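Local coordinates for recombination protein uvsY (Enterobacteria phage T4, PDB 4ZWS) that promotes assembly of UvsX recombinase on single-stranded DNA and helps UvsX displace bound gp32, as a mediator of phage recombination and DNA synthesis, at residues K12-I16 / R120-I124; L21-A25 / I124-Q128; R60-Y64 / V86-D92. One frame throughout, in Å; residues are numbered along the deposited sequence.

Contact 1 of 3, residues K12-I16 / R120-I124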
ATOM      1  N   LYS A  12      18.491   8.971 -25.649  1.00 63.12           N
ATOM      2  CA  LYS A  12      18.368   9.191 -27.073  1.00 59.20           C
ATOM      3  C   LYS A  12      16.923   8.937 -27.515  1.00 58.73           C
ATOM      4  O   LYS A  12      16.367   9.717 -28.283  1.00 62.92           O
ATOM      5  CB  LYS A  12      19.387   8.308 -27.807  1.00 60.60           C
ATOM      6  CG  LYS A  12      19.333   8.316 -29.315  1.00 62.63           C
ATOM      7  CD  LYS A  12      20.376   7.360 -29.889  1.00 77.99           C
ATOM      8  CE  LYS A  12      20.277   5.928 -29.306  1.00 93.77           C
ATOM      9  NZ  LYS A  12      18.986   5.194 -29.529  1.00 91.84           N
ATOM     10  N   ASP A  13      16.307   7.880 -26.986  1.00 59.05           N
ATOM     11  CA  ASP A  13      14.969   7.443 -27.406  1.00 58.03           C
ATOM     12  C   ASP A  13      13.833   8.418 -27.095  1.00 58.54           C
ATOM     13  O   ASP A  13      12.900   8.560 -27.884  1.00 63.35           O
ATOM     14  CB  ASP A  13      14.625   6.106 -26.747  1.00 57.74           C
ATOM     15  CG  ASP A  13      15.266   4.916 -27.433  1.00 67.70           C
ATOM     16  OD1 ASP A  13      15.805   5.070 -28.554  1.00 70.72           O
ATOM     17  OD2 ASP A  13      15.265   3.825 -26.817  1.00 63.35           O
ATOM     18  N   VAL A  14      13.894   9.052 -25.926  1.00 54.91           N
ATOM     19  CA  VAL A  14      12.775   9.860 -25.444  1.00 55.25           C
ATOM     20  C   VAL A  14      12.717  11.255 -26.049  1.00 62.42           C
ATOM     21  O   VAL A  14      11.710  11.947 -25.903  1.00 72.05           O
ATOM     22  CB  VAL A  14      12.792   9.991 -23.901  1.00 54.78           C
ATOM     23  CG1 VAL A  14      12.682   8.620 -23.263  1.00 52.97           C
ATOM     24  CG2 VAL A  14      14.044  10.679 -23.421  1.00 55.79           C
ATOM     25  N   PHE A  15      13.779  11.657 -26.742  1.00 58.38           N
ATOM     26  CA  PHE A  15      13.802  12.954 -27.409  1.00 60.51           C
ATOM     27  C   PHE A  15      12.609  13.048 -28.355  1.00 60.65           C
ATOM     28  O   PHE A  15      12.241  12.073 -29.001  1.00 65.61           O
ATOM     29  CB  PHE A  15      15.115  13.158 -28.172  1.00 61.92           C
ATOM     30  CG  PHE A  15      15.204  14.479 -28.871  1.00 64.41           C
ATOM     31  CD1 PHE A  15      15.501  15.636 -28.162  1.00 72.48           C
ATOM     32  CD2 PHE A  15      14.975  14.578 -30.236  1.00 70.21           C
ATOM     33  CE1 PHE A  15      15.571  16.877 -28.804  1.00 71.93           C
ATOM     34  CE2 PHE A  15      15.039  15.817 -30.890  1.00 71.72           C
ATOM     35  CZ  PHE A  15      15.340  16.964 -30.169  1.00 69.51           C
ATOM     36  N   ILE A  16      11.970  14.211 -28.400  1.00 62.16           N
ATOM     37  CA  ILE A  16      10.822  14.389 -29.283  1.00 62.55           C
ATOM     38  C   ILE A  16      11.099  15.411 -30.377  1.00 70.99           C
ATOM     39  O   ILE A  16      11.422  16.562 -30.089  1.00 70.66           O
ATOM     40  CB  ILE A  16       9.583  14.846 -28.506  1.00 62.79           C
ATOM     41  CG1 ILE A  16       9.255  13.856 -27.387  1.00 66.43           C
ATOM     42  CG2 ILE A  16       8.423  15.029 -29.450  1.00 63.43           C
ATOM     43  CD1 ILE A  16       8.127  14.301 -26.478  1.00 61.52           C
ATOM     44  N   ARG A 120       5.725   9.564 -22.600  1.00 55.06           N
ATOM     45  CA  ARG A 120       6.132  10.222 -23.828  1.00 58.80           C
ATOM     46  C   ARG A 120       4.995  10.243 -24.859  1.00 65.05           C
ATOM     47  O   ARG A 120       4.794  11.243 -25.547  1.00 70.03           O
ATOM     48  CB  ARG A 120       7.364   9.522 -24.408  1.00 54.78           C
ATOM     49  CG  ARG A 120       7.939  10.165 -25.662  1.00 55.58           C
ATOM     50  CD  ARG A 120       9.182   9.429 -26.104  1.00 55.00           C
ATOM     51  NE  ARG A 120       9.784  10.031 -27.280  1.00 58.33           N
ATOM     52  CZ  ARG A 120       9.458   9.705 -28.525  1.00 61.01           C
ATOM     53  NH1 ARG A 120       8.530   8.783 -28.752  1.00 63.81           N
ATOM     54  NH2 ARG A 120      10.053  10.307 -29.544  1.00 57.97           N
ATOM     55  N   GLY A 121       4.249   9.146 -24.952  1.00 59.39           N
ATOM     56  CA  GLY A 121       3.115   9.092 -25.849  1.00 57.61           C
ATOM     57  C   GLY A 121       2.095  10.174 -25.538  1.00 58.86           C
ATOM     58  O   GLY A 121       1.564  10.820 -26.439  1.00 73.66           O
ATOM     59  N   PHE A 122       1.826  10.386 -24.259  1.00 58.88           N
ATOM     60  CA  PHE A 122       0.887  11.420 -23.861  1.00 69.44           C
ATOM     61  C   PHE A 122       1.433  12.820 -24.106  1.00 74.07           C
ATOM     62  O   PHE A 122       0.682  13.705 -24.524  1.00 62.79           O
ATOM     63  CB  PHE A 122       0.469  11.245 -22.414  1.00 66.09           C
ATOM     64  CG  PHE A 122      -0.371  10.027 -22.192  1.00 68.53           C
ATOM     65  CD1 PHE A 122      -1.733  10.055 -22.478  1.00 65.01           C
ATOM     66  CD2 PHE A 122       0.182   8.866 -21.669  1.00 67.58           C
ATOM     67  CE1 PHE A 122      -2.525   8.937 -22.280  1.00 62.50           C
ATOM     68  CE2 PHE A 122      -0.602   7.749 -21.458  1.00 68.98           C
ATOM     69  CZ  PHE A 122      -1.958   7.784 -21.765  1.00 69.64           C
ATOM     70  N   ALA A 123       2.713  13.035 -23.808  1.00 67.30           N
ATOM     71  CA  ALA A 123       3.326  14.329 -24.084  1.00 61.33           C
ATOM     72  C   ALA A 123       3.141  14.691 -25.561  1.00 69.20           C
ATOM     73  O   ALA A 123       2.775  15.816 -25.898  1.00 67.72           O
ATOM     74  CB  ALA A 123       4.788  14.316 -23.728  1.00 60.32           C
ATOM     75  N   ILE A 124       3.380  13.722 -26.437  1.00 61.16           N
ATOM     76  CA  ILE A 124       3.236  13.947 -27.869  1.00 62.00           C
ATOM     77  C   ILE A 124       1.806  14.326 -28.234  1.00 63.44           C
ATOM     78  O   ILE A 124       1.590  15.265 -28.996  1.00 69.47           O
ATOM     79  CB  ILE A 124       3.668  12.704 -28.667  1.00 60.98           C
ATOM     80  CG1 ILE A 124       5.158  12.434 -28.430  1.00 59.89           C
ATOM     81  CG2 ILE A 124       3.364  12.882 -30.145  1.00 62.14           C
ATOM     82  CD1 ILE A 124       5.680  11.136 -29.012  1.00 59.06           C
TER
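In the helical bundle that each subunit of this heptamer forms, the C-terminal end of helix 3-14 and the turn after it are tied to the long helix 91-135 by an arginine that binds backbone carbonyls. Arg-120 holds CG anti to the backbone N (chi1 -177°) and runs fully extended to NE, which carries its guanidinium across to segment 12-16. Arg-120 NE donates to Val-14 O at 3.0 Å, with the donor well above the carbonyl plane, and Arg-120 NH2 gives a nearly straight bond to Phe-15 O at 2.9 Å (170° at the hydrogen). Both oxygens lie in the guanidinium plane, at its edge. The arginine suits a helix end, because carbonyls there lack the amide partners of a further helical turn, and the end's partial negative charge should favour a cation.

One guanidinium face receives Asp-13 O, too poorly angled to count as a bond; over the opposite face lies Ile-124 CD1. The remaining polar reach goes to helix 21-64: NH2 also forms a salt bridge with Glu-24, and NH1 a hydrogen bond with Asn-28, so this buried cation is fixed in rotation from several sides. Val-29 of the second subunit packs on Arg-120 as well.

Beyond the turn the contact becomes oily. Ile-16, beta-branched and in an extended backbone, aims its CB at helix 91-135 and slides past Arg-120 in the opposite direction, Ile-16 CG1 lying 3.9 Å from Arg-120 NE. From there Ile-16 CD1 reaches Ala-123 CB at 4.3 Å and Ile-124 CG1 at 4.0 Å.

Contact 2 of 3, residues L21-A25 / I124-Q128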
ATOM      1  N   LEU A  21       5.797  15.040 -35.598  1.00 67.03           N
ATOM      2  CA  LEU A  21       5.061  14.645 -34.414  1.00 65.99           C
ATOM      3  C   LEU A  21       4.211  13.367 -34.606  1.00 65.01           C
ATOM      4  O   LEU A  21       4.177  12.517 -33.714  1.00 63.64           O
ATOM      5  CB  LEU A  21       4.232  15.837 -33.965  1.00 70.00           C
ATOM      6  CG  LEU A  21       4.110  16.013 -32.462  1.00 70.37           C
ATOM      7  CD1 LEU A  21       5.511  16.089 -31.886  1.00 66.51           C
ATOM      8  CD2 LEU A  21       3.416  17.329 -32.214  1.00 79.78           C
ATOM      9  N   GLN A  22       3.575  13.197 -35.767  1.00 65.91           N
ATOM     10  CA  GLN A  22       2.810  11.964 -36.045  1.00 65.47           C
ATOM     11  C   GLN A  22       3.714  10.748 -36.082  1.00 73.26           C
ATOM     12  O   GLN A  22       3.350   9.679 -35.586  1.00 63.31           O
ATOM     13  CB  GLN A  22       2.035  12.042 -37.354  1.00 67.00           C
ATOM     14  CG  GLN A  22       0.814  12.929 -37.333  1.00 69.62           C
ATOM     15  CD  GLN A  22       0.142  12.984 -38.694  1.00 80.44           C
ATOM     16  OE1 GLN A  22      -1.009  12.565 -38.867  1.00 93.36           O
ATOM     17  NE2 GLN A  22       0.845  13.573 -39.663  1.00 79.00           N
ATOM     18  N   TYR A  23       4.885  10.918 -36.684  1.00 65.34           N
ATOM     19  CA  TYR A  23       5.870   9.861 -36.699  1.00 63.35           C
ATOM     20  C   TYR A  23       6.273   9.491 -35.274  1.00 61.71           C
ATOM     21  O   TYR A  23       6.335   8.316 -34.926  1.00 60.77           O
ATOM     22  CB  TYR A  23       7.111  10.291 -37.487  1.00 64.18           C
ATOM     23  CG  TYR A  23       8.261   9.358 -37.240  1.00 64.30           C
ATOM     24  CD1 TYR A  23       8.383   8.166 -37.937  1.00 65.15           C
ATOM     25  CD2 TYR A  23       9.200   9.641 -36.246  1.00 62.55           C
ATOM     26  CE1 TYR A  23       9.425   7.291 -37.677  1.00 66.70           C
ATOM     27  CE2 TYR A  23      10.235   8.777 -35.977  1.00 63.64           C
ATOM     28  CZ  TYR A  23      10.347   7.601 -36.695  1.00 67.61           C
ATOM     29  OH  TYR A  23      11.385   6.733 -36.424  1.00 73.06           O
ATOM     30  N   GLU A  24       6.505  10.494 -34.434  1.00 66.61           N
ATOM     31  CA  GLU A  24       6.983  10.233 -33.081  1.00 60.24           C
ATOM     32  C   GLU A  24       5.943   9.440 -32.312  1.00 59.43           C
ATOM     33  O   GLU A  24       6.286   8.579 -31.505  1.00 65.27           O
ATOM     34  CB  GLU A  24       7.331  11.535 -32.364  1.00 64.41           C
ATOM     35  CG  GLU A  24       8.527  12.292 -32.956  1.00 65.76           C
ATOM     36  CD  GLU A  24       9.879  11.679 -32.602  1.00 68.40           C
ATOM     37  OE1 GLU A  24      10.829  12.456 -32.359  1.00 70.77           O
ATOM     38  OE2 GLU A  24      10.005  10.435 -32.564  1.00 70.36           O
ATOM     39  N   ALA A  25       4.676   9.739 -32.568  1.00 65.67           N
ATOM     40  CA  ALA A  25       3.570   9.023 -31.951  1.00 60.20           C
ATOM     41  C   ALA A  25       3.557   7.549 -32.319  1.00 59.70           C
ATOM     42  O   ALA A  25       3.365   6.700 -31.457  1.00 59.33           O
ATOM     43  CB  ALA A  25       2.263   9.652 -32.347  1.00 61.80           C
ATOM     44  N   ILE A 124       3.380  13.722 -26.437  1.00 61.16           N
ATOM     45  CA  ILE A 124       3.236  13.947 -27.869  1.00 62.00           C
ATOM     46  C   ILE A 124       1.806  14.326 -28.234  1.00 63.44           C
ATOM     47  O   ILE A 124       1.590  15.265 -28.996  1.00 69.47           O
ATOM     48  CB  ILE A 124       3.668  12.704 -28.667  1.00 60.98           C
ATOM     49  CG1 ILE A 124       5.158  12.434 -28.430  1.00 59.89           C
ATOM     50  CG2 ILE A 124       3.364  12.882 -30.145  1.00 62.14           C
ATOM     51  CD1 ILE A 124       5.680  11.136 -29.012  1.00 59.06           C
ATOM     52  N   LYS A 125       0.836  13.607 -27.675  1.00 63.24           N
ATOM     53  CA  LYS A 125      -0.581  13.898 -27.894  1.00 64.76           C
ATOM     54  C   LYS A 125      -0.932  15.292 -27.384  1.00 67.39           C
ATOM     55  O   LYS A 125      -1.653  16.034 -28.037  1.00 75.27           O
ATOM     56  CB  LYS A 125      -1.465  12.854 -27.207  1.00 64.46           C
ATOM     57  CG  LYS A 125      -2.959  13.086 -27.361  1.00 66.24           C
ATOM     58  CD  LYS A 125      -3.308  13.237 -28.831  1.00103.73           C
ATOM     59  CE  LYS A 125      -4.758  13.648 -29.059  1.00103.46           C
ATOM     60  NZ  LYS A 125      -4.984  14.023 -30.489  1.00 97.81           N
ATOM     61  N   HIS A 126      -0.429  15.629 -26.204  1.00 72.14           N
ATOM     62  CA  HIS A 126      -0.701  16.922 -25.594  1.00 73.78           C
ATOM     63  C   HIS A 126      -0.195  18.052 -26.493  1.00 74.99           C
ATOM     64  O   HIS A 126      -0.888  19.046 -26.705  1.00 77.97           O
ATOM     65  CB  HIS A 126      -0.046  17.000 -24.209  1.00 67.59           C
ATOM     66  CG  HIS A 126      -0.601  16.016 -23.217  1.00 78.55           C
ATOM     67  ND1 HIS A 126       0.046  15.696 -22.037  1.00 83.78           N
ATOM     68  CD2 HIS A 126      -1.740  15.281 -23.229  1.00 79.25           C
ATOM     69  CE1 HIS A 126      -0.670  14.809 -21.369  1.00 81.10           C
ATOM     70  NE2 HIS A 126      -1.757  14.539 -22.071  1.00 84.63           N
ATOM     71  N   ILE A 127       1.002  17.872 -27.040  1.00 68.15           N
ATOM     72  CA  ILE A 127       1.625  18.860 -27.914  1.00 69.41           C
ATOM     73  C   ILE A 127       0.815  19.050 -29.206  1.00 78.85           C
ATOM     74  O   ILE A 127       0.667  20.172 -29.690  1.00 81.33           O
ATOM     75  CB  ILE A 127       3.077  18.474 -28.231  1.00 68.04           C
ATOM     76  CG1 ILE A 127       3.909  18.507 -26.943  1.00 67.32           C
ATOM     77  CG2 ILE A 127       3.667  19.399 -29.282  1.00 69.58           C
ATOM     78  CD1 ILE A 127       5.272  17.850 -27.050  1.00 65.70           C
ATOM     79  N   GLN A 128       0.294  17.954 -29.758  1.00 77.16           N
ATOM     80  CA  GLN A 128      -0.550  18.022 -30.952  1.00 70.58           C
ATOM     81  C   GLN A 128      -1.837  18.800 -30.671  1.00 72.58           C
ATOM     82  O   GLN A 128      -2.254  19.639 -31.470  1.00 76.03           O
ATOM     83  CB  GLN A 128      -0.893  16.619 -31.444  1.00 69.26           C
ATOM     84  CG  GLN A 128       0.294  15.900 -32.041  1.00 67.92           C
ATOM     85  CD  GLN A 128       0.072  14.416 -32.257  1.00 66.72           C
ATOM     86  OE1 GLN A 128      -0.532  13.735 -31.431  1.00 78.32           O
ATOM     87  NE2 GLN A 128       0.579  13.904 -33.372  1.00 66.71           N
TER
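Leu-21 and Gln-128 lie alongside each other, pointing in opposite directions, where the first turn of helix 21-64 packs against helix 91-135 as an antiparallel pair. The axes of segments 21-25 and 124-128 approach to 10.1 Å at 155° between their directions, and no hydrogen bond joins them; the contact is chiefly van der Waals. Leu-21 CD2 does most of the touching: it lies 3.4 Å from Gln-128 CG and 3.6 Å from Ile-127 CG2, its side chain running at about a right angle to that of Ile-127. One methyl thus serves two residues of the facing helix. Gln-128 suits the partly exposed margin, offering its aliphatic stem to the leucine while its extended chain carries the amide on toward Gln-22, whose side chain it crosses roughly perpendicularly.

Ile-124 sends its two branches to different residues of the same turn. With CG1 beside the backbone N (chi1 -63°), Ile-124 CG2 falls anti to that N and lies by Leu-21 CG at 4.0 Å and against Ala-25 CB; the small alanine is consistent with the nearest backbone approach, the CA atoms of Ala-25 and Ile-124 being 6.4 Å apart. Ile-124 CD1 rests instead beside Glu-24 CB. Glu-24 starts toward helix 91-135 but bends at chi2, taking its carboxylate to Asp-17 N and Arg-120. Ala-25 of the second subunit packs on Ile-127. Ile-124 CG2 also sits 3.7 Å from Leu-21 O.

Contact 3 of 3, residues R60-Y64 / V86-D92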
ATOM      1  N   ARG A  60      30.303 -23.956  -2.525  1.00 45.76           N
ATOM      2  CA  ARG A  60      31.029 -23.305  -1.432  1.00 43.90           C
ATOM      3  C   ARG A  60      30.679 -23.876  -0.050  1.00 58.96           C
ATOM      4  O   ARG A  60      31.556 -24.013   0.810  1.00 60.47           O
ATOM      5  CB  ARG A  60      30.806 -21.797  -1.465  1.00 43.17           C
ATOM      6  CG  ARG A  60      31.100 -21.202  -2.836  1.00 53.90           C
ATOM      7  CD  ARG A  60      32.438 -21.670  -3.356  1.00 48.38           C
ATOM      8  NE  ARG A  60      33.523 -21.044  -2.615  1.00 50.20           N
ATOM      9  CZ  ARG A  60      34.756 -21.531  -2.531  1.00 58.79           C
ATOM     10  NH1 ARG A  60      35.061 -22.670  -3.140  1.00 62.45           N
ATOM     11  NH2 ARG A  60      35.677 -20.884  -1.827  1.00 54.80           N
ATOM     12  N   LEU A  61      29.411 -24.205   0.173  1.00 47.23           N
ATOM     13  CA  LEU A  61      29.031 -24.806   1.443  1.00 48.82           C
ATOM     14  C   LEU A  61      29.777 -26.134   1.611  1.00 54.92           C
ATOM     15  O   LEU A  61      30.230 -26.462   2.711  1.00 54.10           O
ATOM     16  CB  LEU A  61      27.521 -24.976   1.550  1.00 47.54           C
ATOM     17  CG  LEU A  61      26.993 -25.525   2.880  1.00 51.51           C
ATOM     18  CD1 LEU A  61      25.783 -24.770   3.327  1.00 58.09           C
ATOM     19  CD2 LEU A  61      26.594 -26.979   2.687  1.00 64.62           C
ATOM     20  N   ASP A  62      29.934 -26.885   0.521  1.00 56.02           N
ATOM     21  CA  ASP A  62      30.671 -28.142   0.603  1.00 60.01           C
ATOM     22  C   ASP A  62      32.124 -27.867   0.935  1.00 64.06           C
ATOM     23  O   ASP A  62      32.750 -28.617   1.687  1.00 68.46           O
ATOM     24  CB  ASP A  62      30.581 -28.920  -0.706  1.00 53.32           C
ATOM     25  CG  ASP A  62      29.256 -29.625  -0.871  1.00 75.19           C
ATOM     26  OD1 ASP A  62      28.913 -29.995  -2.020  1.00 78.96           O
ATOM     27  OD2 ASP A  62      28.548 -29.781   0.152  1.00 85.61           O
ATOM     28  N   TYR A  63      32.644 -26.776   0.388  1.00 59.65           N
ATOM     29  CA  TYR A  63      34.020 -26.377   0.622  1.00 53.43           C
ATOM     30  C   TYR A  63      34.310 -25.971   2.064  1.00 58.83           C
ATOM     31  O   TYR A  63      35.306 -26.399   2.640  1.00 59.96           O
ATOM     32  CB  TYR A  63      34.400 -25.222  -0.294  1.00 51.28           C
ATOM     33  CG  TYR A  63      35.730 -24.608   0.084  1.00 65.27           C
ATOM     34  CD1 TYR A  63      36.924 -25.247  -0.230  1.00 67.97           C
ATOM     35  CD2 TYR A  63      35.789 -23.396   0.771  1.00 63.73           C
ATOM     36  CE1 TYR A  63      38.142 -24.696   0.123  1.00 76.15           C
ATOM     37  CE2 TYR A  63      36.999 -22.838   1.130  1.00 66.04           C
ATOM     38  CZ  TYR A  63      38.177 -23.490   0.804  1.00 74.66           C
ATOM     39  OH  TYR A  63      39.391 -22.938   1.157  1.00 70.46           O
ATOM     40  N   TYR A  64      33.424 -25.162   2.643  1.00 49.95           N
ATOM     41  CA  TYR A  64      33.562 -24.720   4.026  1.00 56.08           C
ATOM     42  C   TYR A  64      33.188 -25.712   5.105  1.00 66.59           C
ATOM     43  O   TYR A  64      33.413 -25.442   6.287  1.00 84.12           O
ATOM     44  CB  TYR A  64      32.735 -23.443   4.258  1.00 52.73           C
ATOM     45  CG  TYR A  64      33.261 -22.243   3.530  1.00 54.98           C
ATOM     46  CD1 TYR A  64      32.532 -21.628   2.508  1.00 49.09           C
ATOM     47  CD2 TYR A  64      34.509 -21.721   3.861  1.00 50.82           C
ATOM     48  CE1 TYR A  64      33.043 -20.515   1.838  1.00 46.13           C
ATOM     49  CE2 TYR A  64      35.020 -20.616   3.203  1.00 57.74           C
ATOM     50  CZ  TYR A  64      34.285 -20.019   2.200  1.00 53.66           C
ATOM     51  OH  TYR A  64      34.817 -18.936   1.570  1.00 58.53           O
ATOM     52  N   VAL A  86      29.879 -16.108   6.230  1.00 50.40           N
ATOM     53  CA  VAL A  86      31.008 -16.597   5.455  1.00 51.17           C
ATOM     54  C   VAL A  86      30.633 -16.757   3.980  1.00 52.95           C
ATOM     55  O   VAL A  86      31.373 -16.330   3.090  1.00 58.77           O
ATOM     56  CB  VAL A  86      31.535 -17.931   6.042  1.00 50.44           C
ATOM     57  CG1 VAL A  86      32.503 -18.615   5.085  1.00 50.33           C
ATOM     58  CG2 VAL A  86      32.218 -17.664   7.368  1.00 52.25           C
ATOM     59  N   LEU A  87      29.476 -17.360   3.731  1.00 47.83           N
ATOM     60  CA  LEU A  87      28.979 -17.541   2.375  1.00 55.19           C
ATOM     61  C   LEU A  87      28.734 -16.209   1.657  1.00 56.31           C
ATOM     62  O   LEU A  87      29.069 -16.067   0.478  1.00 52.57           O
ATOM     63  CB  LEU A  87      27.690 -18.359   2.389  1.00 46.83           C
ATOM     64  CG  LEU A  87      27.925 -19.846   2.597  1.00 47.30           C
ATOM     65  CD1 LEU A  87      26.611 -20.574   2.605  1.00 47.80           C
ATOM     66  CD2 LEU A  87      28.861 -20.380   1.516  1.00 47.31           C
ATOM     67  N   SER A  88      28.157 -15.235   2.355  1.00 47.30           N
ATOM     68  CA  SER A  88      27.849 -13.966   1.716  1.00 47.53           C
ATOM     69  C   SER A  88      29.112 -13.214   1.306  1.00 52.81           C
ATOM     70  O   SER A  88      29.067 -12.385   0.399  1.00 54.14           O
ATOM     71  CB  SER A  88      26.998 -13.092   2.628  1.00 48.65           C
ATOM     72  OG  SER A  88      25.776 -13.728   2.953  1.00 53.94           O
ATOM     73  N   ALA A  89      30.240 -13.523   1.951  1.00 54.40           N
ATOM     74  CA  ALA A  89      31.501 -12.838   1.667  1.00 50.15           C
ATOM     75  C   ALA A  89      32.391 -13.616   0.703  1.00 49.88           C
ATOM     76  O   ALA A  89      33.395 -13.102   0.220  1.00 51.19           O
ATOM     77  CB  ALA A  89      32.253 -12.567   2.956  1.00 51.93           C
ATOM     78  N   ASP A  90      32.024 -14.855   0.430  1.00 48.68           N
ATOM     79  CA  ASP A  90      32.825 -15.720  -0.426  1.00 48.92           C
ATOM     80  C   ASP A  90      32.978 -15.150  -1.841  1.00 49.16           C
ATOM     81  O   ASP A  90      32.007 -14.658  -2.414  1.00 50.64           O
ATOM     82  CB  ASP A  90      32.191 -17.105  -0.473  1.00 48.05           C
ATOM     83  CG  ASP A  90      32.946 -18.056  -1.352  1.00 51.30           C
ATOM     84  OD1 ASP A  90      33.870 -18.716  -0.840  1.00 53.04           O
ATOM     85  OD2 ASP A  90      32.611 -18.147  -2.550  1.00 52.24           O
ATOM     86  N   LYS A  91      34.191 -15.217  -2.394  1.00 50.62           N
ATOM     87  CA  LYS A  91      34.486 -14.630  -3.699  1.00 51.43           C
ATOM     88  C   LYS A  91      33.467 -15.069  -4.740  1.00 52.77           C
ATOM     89  O   LYS A  91      32.858 -14.238  -5.423  1.00 63.64           O
ATOM     90  CB  LYS A  91      35.898 -15.002  -4.172  1.00 53.57           C
ATOM     91  N   ASP A  92      33.275 -16.376  -4.860  1.00 56.33           N
ATOM     92  CA  ASP A  92      32.365 -16.906  -5.871  1.00 52.54           C
ATOM     93  C   ASP A  92      30.888 -16.590  -5.630  1.00 50.30           C
ATOM     94  O   ASP A  92      30.187 -16.197  -6.557  1.00 54.38           O
ATOM     95  CB  ASP A  92      32.568 -18.413  -5.988  1.00 50.34           C
ATOM     96  CG  ASP A  92      33.937 -18.754  -6.515  1.00 61.81           C
ATOM     97  OD1 ASP A  92      34.456 -17.932  -7.300  1.00 69.54           O
ATOM     98  OD2 ASP A  92      34.498 -19.811  -6.144  1.00 69.03           O
TER
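Arg-60 and Tyr-64, one turn apart on helix 21-64, converge on a single carboxylate oxygen, OD1 of Asp-90. The arginine approaches side-on, in a salt bridge: Arg-60 NE donates to Asp-90 OD1 at 2.9 Å and Arg-60 NH2 to the same oxygen at 3.0 Å, while NE makes a weak bond to OD2. OD1 lies in the guanidinium plane, yet that plane and the carboxylate are turned 43° apart. NH2 uses the syn lone pair of OD1, and NE comes from the syn side but tilted out of the carboxylate plane. From the anti side, Tyr-64 OH donates to Asp-90 OD1 at 2.6 Å, its ring perpendicular to the carboxylate. Three donors therefore hold OD1, which would probably favour the ionised form of this buried aspartate.

Asp-90 is suited to this place because it is also the N-cap of helix 91-135: its OD2 accepts weakly from Asp-92 N and also from Val-93 N. Its CG stands anti to the backbone N (chi1 179°), which places the carboxylate between Arg-60 and the start of helix 91-135; OD2 serves both. Asp-92 adds a long charge contact, its OD2 lying over one guanidinium face, 3.9 Å from Arg-60 NE.

Apolar packing adjoins the polar group. Val-86 CG1 sits over the centre of the Tyr-64 ring in a CH-pi contact, 3.6 Å from the centroid, and Tyr-63 CD2 covers the opposite face. Leu-87 CD2 reaches both Arg-60 CB, at 3.8 Å, and Tyr-64 CD1, at 4.0 Å, lining the greasy stem of the arginine. The contact thus joins residues 60-64 of helix 21-64 to the short helix 83-89 and the first turn of helix 91-135, with Lys-54 of the second subunit packing on Ser-88 and Ala-89.

How the contacts relate
Contacts 1 and 2 form one region, their centres about 8 Å apart. They share Ile-124, and the salt bridge between Arg-120 NH2 and Glu-24 OE2, 3.0 Å long, joins them; Ile-16 CG2 also meets Leu-21 CD1 at 3.9 Å. Contact 3 lies on the other side of the chain's centre, its centre about 47 Å from that of contact 1 and 54 Å from that of contact 2, with nearest atoms about 32 and 42 Å away. Contacts 2 and 3 both draw on helices 21-64 and 91-135, far apart along their length; contact 3 adds helix 83-89 and is nested in the loops closed by contacts 1 and 2. All three touch the second subunit.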